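Local coordinates for hydroxyethylphosphonate dioxygenase (Streptomyces albus, PDB 6B9R) that oxidatively converts 2-hydroxyethylphosphonate to hydroxymethylphosphonate and formate, using a non-haem iron(II) centre and molecular oxygen, at the interface of chains A and B. Coordinates in Å, arbitrary orientation; residue numbers count along the deposited sequence, not the author numbering. Chains: chain A/B, Hydroxyethylphosphonate dioxygenase.

The interface of chains A and B. Residues chain A 431, 439, 442-443; chain B 220-221, 225, 228.
B:Thr228 reaches from helix 225-230 of one subunit into a niche formed by A:Leu431, A:Ile439 and A:Ile443 of the other, and illustrates how a small branched residue can serve several apolar neighbours. Its CG2 is anti to the backbone N and OG1 beside that N (chi1 -64°), and the two branches address different partners. The methyl CG2 of B:Thr228 lies 3.7 Å from CG2 of A:Ile439, the two side chains sliding past each other in opposite directions. A:Leu431 comes in at about a right angle and presents both arms of its fork to the same methyl, CD1 and CD2 each standing 3.8 Å from B:Thr228 CG2. The hydroxyl OG1 of B:Thr228 instead packs against the end of A:Ile443, 3.7 Å from its CD1.

CD1 of A:Ile443 also packs against the neighbouring helix 215-223 of chain B. A bent second torsion (chi2 -45°) directs it onto the backbone joining B:Leu220 to B:Ala221, where it lies 3.5 Å from the carbonyl O of B:Leu220. The same CD1 is 3.7 Å from CA of B:Ala221, the other branch, CG2, being somewhat farther from that atom. B:Leu220 meanwhile sends CD1 to the edge of the A:Tyr442 ring, in the ring plane and 3.8 Å from CE2; the same methyl also touches the phenol oxygen and, more distantly, A:Leu431.

Packing slackens towards B:Arg225. Of the modelled part of this side chain, CG comes nearest, 4.2 Å from CG2 of A:Ile439; the rest is not modelled, which may reflect disorder. In the tight portion the contact appears to depend mainly on shape, methyl groups fitting between the helices. The two-fold relation of the subunits repeats the arrangement with the chains exchanged, and the pair of patches may contribute to the two-fold assembly seen in the crystal.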
# COMPACT_ATOMS: atom_id res chain seq x y z
N LEU A 431 8.75 9.39 0.48
CA LEU A 431 10.20 9.35 0.70
C LEU A 431 10.87 10.61 0.17
O LEU A 431 11.80 11.14 0.80
CB LEU A 431 10.82 8.12 0.03
CG LEU A 431 10.51 6.73 0.59
CD1 LEU A 431 11.04 5.67 -0.36
CD2 LEU A 431 11.09 6.55 2.00
N ILE A 439 15.26 9.32 6.10
CA ILE A 439 15.05 7.99 5.53
C ILE A 439 15.72 6.93 6.40
O ILE A 439 15.17 5.85 6.63
CB ILE A 439 15.53 7.95 4.07
CG1 ILE A 439 14.51 8.64 3.16
CG2 ILE A 439 15.79 6.52 3.59
CD1 ILE A 439 14.94 8.76 1.70
N TYR A 442 13.45 6.19 9.27
CA TYR A 442 12.30 5.45 8.76
C TYR A 442 12.64 3.98 8.60
O TYR A 442 11.86 3.10 8.99
CB TYR A 442 11.84 6.06 7.43
CG TYR A 442 10.85 5.23 6.65
CD1 TYR A 442 9.59 4.94 7.16
CD2 TYR A 442 11.17 4.74 5.39
CE1 TYR A 442 8.67 4.19 6.42
CE2 TYR A 442 10.27 3.99 4.65
CZ TYR A 442 9.01 3.72 5.18
OH TYR A 442 8.11 2.97 4.43
N ILE A 443 13.84 3.69 8.07
CA ILE A 443 14.30 2.31 7.92
C ILE A 443 14.48 1.65 9.28
O ILE A 443 14.12 0.48 9.47
CB ILE A 443 15.62 2.29 7.11
CG1 ILE A 443 15.33 2.58 5.64
CG2 ILE A 443 16.34 0.95 7.27
CD1 ILE A 443 14.15 1.81 5.10
N LEU B 220 11.26 -1.92 2.42
CA LEU B 220 12.35 -0.96 2.28
C LEU B 220 13.43 -1.19 3.33
O LEU B 220 14.63 -1.04 3.04
CB LEU B 220 11.79 0.47 2.36
CG LEU B 220 10.89 0.83 1.17
CD1 LEU B 220 10.20 2.18 1.34
CD2 LEU B 220 11.71 0.82 -0.13
N ALA B 221 13.04 -1.59 4.55
CA ALA B 221 14.03 -1.85 5.59
C ALA B 221 14.97 -2.99 5.20
O ALA B 221 16.16 -2.97 5.54
CB ALA B 221 13.34 -2.14 6.93
N ARG B 225 19.21 1.57 3.21
CA ARG B 225 19.01 3.01 3.04
C ARG B 225 19.42 3.48 1.65
O ARG B 225 18.78 4.38 1.09
CB ARG B 225 19.79 3.78 4.12
CG ARG B 225 19.82 5.29 3.88
CD ARG B 225 20.51 6.03 5.03
N THR B 228 16.63 2.55 -0.71
CA THR B 228 15.42 3.30 -0.37
C THR B 228 15.54 4.75 -0.83
O THR B 228 14.62 5.29 -1.45
CB THR B 228 15.15 3.21 1.13
OG1 THR B 228 14.86 1.85 1.49
CG2 THR B 228 13.94 4.05 1.50